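Local coordinates for tRNA (guanine(6)-N2)-methyltransferase (Thermus thermophilus, PDB 3TMA), which catalyses the S-adenosyl-L-methionine-dependent methylation of guanosine 6 in tRNA(Phe), giving N2-methylguanosine, at residues A194-A199 with S223-T228; I217-A222 with R245-A250. One frame throughout, in Å; residues are numbered along the deposited sequence. Where two conformers were deposited one is given.

Contacts 1 and 2 share helix 216-225 of the Rossmann-fold methyltransferase domain, and together they illustrate how neighbouring helices are layered over one sheet. Contact 1 joins the C-terminal end of this helix to helix 189-198, while contact 2 joins an earlier part of it to helix 238-250; they lie about 12 Å apart, centre to centre. Along the chain the segments alternate, 194-199, 217-222, 223-228 and 245-250, with strands 207-209 and 231-235 running between the three helices. L196 of contact 1 also packs on A221, so the two contacts abut. S214, G215 and T216, which by similarity bind S-adenosyl-L-methionine, lie at the start of the shared helix.

Contact 1: A194-A199 with S223-T228; sequences ALLRLA and STLGPT
L196 reaches from helix 189-198 to T224 and L225 on the last turn of helix 216-225, and its two methyl groups divide the work. The CD2 branch meets T224 tip to tip, with L196 CD2 lying 3.7 Å from T224 OG1 and T224 CG2 within 3.9 Å of the same methyl. The CD1 branch turns to L225, where the two leucines run alongside in opposite senses at a looser 4.2 Å between L196 CD1 and L225 CD1. The leucine gets there with CG anti to its own backbone N (chi1 -155°), which sends the fork across the gap; L196 was modelled in two conformers, and this account holds for one of them. T224 offers the methyl a hydroxyl as well as carbon, but that hydroxyl has polar partners elsewhere: OG1 is hydrogen-bonded to E220 O, one turn back on its own helix, and to Q193 NE2 on helix 189-198, so its oxygen is satisfied while its carbons pack on the leucine. The backbones stay well apart, 8.9 Å between L196 CA and T224 CA, so the meeting depends on side-chain length. L196 also packs on L277 of strand 275-278. G226, next after L225, has positive phi and leaves the helical backbone angles. Here, then, is a worked case of helices packed side by side over the central sheet, as in the Rossmann-fold methyltransferases, with L196 carrying this part of the interface.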
# COMPACT_ATOMS: atom_id res chain seq x y z
N ALA A 194 -6.06 1.17 3.41
CA ALA A 194 -6.86 2.05 2.55
C ALA A 194 -8.37 1.77 2.67
O ALA A 194 -9.18 2.72 2.72
CB ALA A 194 -6.42 1.91 1.07
N LEU A 195 -8.78 0.49 2.72
CA LEU A 195 -10.22 0.21 2.93
C LEU A 195 -10.72 0.80 4.25
O LEU A 195 -11.84 1.35 4.35
CB LEU A 195 -10.51 -1.31 2.93
CG LEU A 195 -10.26 -2.02 1.60
CD1 LEU A 195 -10.51 -3.55 1.74
CD2 LEU A 195 -11.18 -1.41 0.51
N LEU A 196 -9.91 0.60 5.30
CA LEU A 196 -10.17 1.16 6.62
C LEU A 196 -10.44 2.68 6.57
O LEU A 196 -11.43 3.18 7.10
CB LEU A 196 -8.94 0.89 7.47
CG LEU A 196 -8.99 0.81 8.97
CD1 LEU A 196 -10.07 -0.16 9.45
CD2 LEU A 196 -7.61 0.36 9.41
N ARG A 197 -9.52 3.41 5.93
CA ARG A 197 -9.63 4.86 5.78
C ARG A 197 -10.77 5.30 4.86
O ARG A 197 -11.48 6.28 5.15
CB ARG A 197 -8.29 5.43 5.26
CG ARG A 197 -7.19 5.33 6.32
CD ARG A 197 -5.78 5.69 5.81
NE ARG A 197 -4.83 5.78 6.92
CZ ARG A 197 -4.30 6.91 7.39
NH1 ARG A 197 -4.57 8.09 6.82
NH2 ARG A 197 -3.50 6.88 8.45
N LEU A 198 -10.95 4.60 3.73
CA LEU A 198 -12.06 4.96 2.83
C LEU A 198 -13.43 4.73 3.48
O LEU A 198 -14.37 5.41 3.17
CB LEU A 198 -11.98 4.18 1.52
CG LEU A 198 -10.78 4.58 0.67
CD1 LEU A 198 -10.53 3.49 -0.40
CD2 LEU A 198 -11.07 5.96 0.03
N ALA A 199 -13.51 3.76 4.38
CA ALA A 199 -14.75 3.49 5.14
C ALA A 199 -14.91 4.40 6.36
O ALA A 199 -15.94 4.36 7.06
CB ALA A 199 -14.80 2.03 5.59
N SER A 223 -4.76 -3.60 14.57
CA SER A 223 -3.50 -2.93 14.85
C SER A 223 -3.68 -1.41 14.79
O SER A 223 -3.08 -0.68 15.56
CB SER A 223 -2.43 -3.39 13.84
OG SER A 223 -1.31 -2.52 13.83
N THR A 224 -4.55 -0.94 13.89
CA THR A 224 -4.79 0.50 13.72
C THR A 224 -5.78 1.09 14.74
O THR A 224 -5.57 2.19 15.25
CB THR A 224 -5.39 0.78 12.31
OG1 THR A 224 -4.48 0.29 11.32
CG2 THR A 224 -5.62 2.31 12.12
N LEU A 225 -6.87 0.39 15.00
CA LEU A 225 -7.97 0.92 15.82
C LEU A 225 -7.76 0.67 17.33
O LEU A 225 -8.32 1.39 18.19
CB LEU A 225 -9.30 0.29 15.38
CG LEU A 225 -9.69 0.58 13.93
CD1 LEU A 225 -10.98 -0.22 13.53
CD2 LEU A 225 -9.92 2.11 13.81
N GLY A 226 -6.97 -0.37 17.64
CA GLY A 226 -6.68 -0.75 19.06
C GLY A 226 -7.88 -1.45 19.72
O GLY A 226 -8.92 -1.61 19.08
N PRO A 227 -7.73 -1.86 21.01
CA PRO A 227 -8.66 -2.83 21.59
C PRO A 227 -10.08 -2.29 21.90
O PRO A 227 -10.94 -3.09 22.24
CB PRO A 227 -7.97 -3.27 22.90
CG PRO A 227 -6.91 -2.25 23.19
CD PRO A 227 -6.51 -1.67 21.82
N THR A 228 -10.30 -0.97 21.83
CA THR A 228 -11.67 -0.46 22.04
C THR A 228 -12.58 -0.75 20.82
O THR A 228 -13.80 -0.60 20.91
CB THR A 228 -11.74 1.07 22.47
OG1 THR A 228 -11.43 1.89 21.34
CG2 THR A 228 -10.77 1.41 23.64

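Contact 2: I217-A222 with R245-A250; sequences IALEAA and REAALA
L219 of helix 216-225 spreads its two methyl groups over helix 238-250, each taking a different residue of a consecutive alanine pair. Taken in sequence, segment 245-250 opens with R245, whose CB bond points away from segment 217-222; its NH2 is hydrogen-bonded to F258 O on strand 257-260. A247 follows, its CB directed at the leucine and lying 3.7 Å from L219 CD1. At A248 the approach changes: L219 CD2 comes down on the backbone, 3.5 Å from A248 CA and 3.7 Å from A248 N, with A248 CB at a flank position 3.8 Å from that methyl. The same alanine packs on F258 of strand 257-260, an outermost strand of the sheet. L249 then turns its CB bond away and its side chain touches S254. On the leucine, CG stands anti to the carbonyl carbon (chi1 -61°), which carries the fork out across the interface, and the short alanines let the helices draw in until L219 CA and A248 CA are 6.5 Å apart. The side chain of L219 comes within about 4 Å of G215 (nearest atoms), which by similarity binds S-adenosyl-L-methionine. Chemically, the contact is apolar, the leucine methyls resting on the A247 and A248 methyls and on the backbone of A248, so shape fit and burial of apolar surface account for the association.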
# COMPACT_ATOMS: atom_id res chain seq x y z
N ILE A 217 -6.88 -8.20 6.57
CA ILE A 217 -7.73 -7.04 6.84
C ILE A 217 -8.07 -6.89 8.34
O ILE A 217 -7.97 -5.78 8.90
CB ILE A 217 -9.02 -7.08 6.02
CG1 ILE A 217 -8.71 -6.79 4.55
CG2 ILE A 217 -9.99 -6.02 6.50
CD1 ILE A 217 -9.89 -7.20 3.61
N ALA A 218 -8.40 -8.02 9.00
CA ALA A 218 -8.66 -8.00 10.44
C ALA A 218 -7.46 -7.52 11.27
O ALA A 218 -7.63 -6.76 12.23
CB ALA A 218 -9.14 -9.41 10.96
N LEU A 219 -6.26 -7.97 10.91
CA LEU A 219 -5.07 -7.63 11.67
C LEU A 219 -4.78 -6.16 11.45
O LEU A 219 -4.38 -5.48 12.40
CB LEU A 219 -3.86 -8.49 11.19
CG LEU A 219 -4.03 -10.02 11.37
CD1 LEU A 219 -2.98 -10.81 10.56
CD2 LEU A 219 -3.92 -10.39 12.85
N GLU A 220 -4.86 -5.68 10.19
CA GLU A 220 -4.65 -4.25 9.92
C GLU A 220 -5.61 -3.36 10.72
O GLU A 220 -5.20 -2.33 11.34
CB GLU A 220 -4.71 -3.94 8.42
CG GLU A 220 -4.34 -2.47 8.08
CD GLU A 220 -2.82 -2.13 8.27
OE1 GLU A 220 -1.98 -3.03 8.48
OE2 GLU A 220 -2.47 -0.93 8.24
N ALA A 221 -6.88 -3.75 10.72
CA ALA A 221 -7.90 -3.03 11.47
C ALA A 221 -7.58 -3.03 13.00
O ALA A 221 -7.65 -1.99 13.66
CB ALA A 221 -9.27 -3.69 11.23
N ALA A 222 -7.31 -4.21 13.56
CA ALA A 222 -7.03 -4.32 15.02
C ALA A 222 -5.80 -3.51 15.40
O ALA A 222 -5.82 -2.75 16.37
CB ALA A 222 -6.86 -5.78 15.45
N ARG A 245 -5.32 -16.77 13.36
CA ARG A 245 -5.19 -16.77 14.84
C ARG A 245 -3.75 -16.73 15.31
O ARG A 245 -3.41 -16.01 16.29
CB ARG A 245 -5.93 -17.97 15.46
CG ARG A 245 -7.46 -17.81 15.43
CD ARG A 245 -8.23 -18.98 16.12
NE ARG A 245 -9.66 -18.97 15.74
CZ ARG A 245 -10.23 -19.84 14.89
NH1 ARG A 245 -9.55 -20.86 14.38
NH2 ARG A 245 -11.52 -19.69 14.55
N GLU A 246 -2.90 -17.53 14.66
CA GLU A 246 -1.46 -17.51 14.93
C GLU A 246 -0.83 -16.13 14.72
O GLU A 246 -0.01 -15.64 15.55
CB GLU A 246 -0.75 -18.56 14.07
CG GLU A 246 -0.75 -19.94 14.72
CD GLU A 246 -0.13 -21.04 13.83
OE1 GLU A 246 0.52 -20.71 12.81
OE2 GLU A 246 -0.32 -22.23 14.15
N ALA A 247 -1.18 -15.51 13.60
CA ALA A 247 -0.69 -14.17 13.30
C ALA A 247 -1.18 -13.14 14.30
O ALA A 247 -0.41 -12.22 14.68
CB ALA A 247 -1.10 -13.76 11.85
N ALA A 248 -2.46 -13.22 14.69
CA ALA A 248 -3.01 -12.29 15.68
C ALA A 248 -2.22 -12.39 16.98
O ALA A 248 -1.84 -11.37 17.56
CB ALA A 248 -4.48 -12.57 15.95
N LEU A 249 -1.99 -13.61 17.47
CA LEU A 249 -1.21 -13.79 18.68
C LEU A 249 0.23 -13.23 18.55
O LEU A 249 0.74 -12.56 19.46
CB LEU A 249 -1.23 -15.26 19.13
CG LEU A 249 -0.40 -15.52 20.43
CD1 LEU A 249 -0.96 -14.75 21.61
CD2 LEU A 249 -0.27 -16.99 20.78
N ALA A 250 0.89 -13.48 17.42
CA ALA A 250 2.29 -13.08 17.26
C ALA A 250 2.48 -11.56 17.33
O ALA A 250 3.54 -11.07 17.76
CB ALA A 250 2.83 -13.62 15.93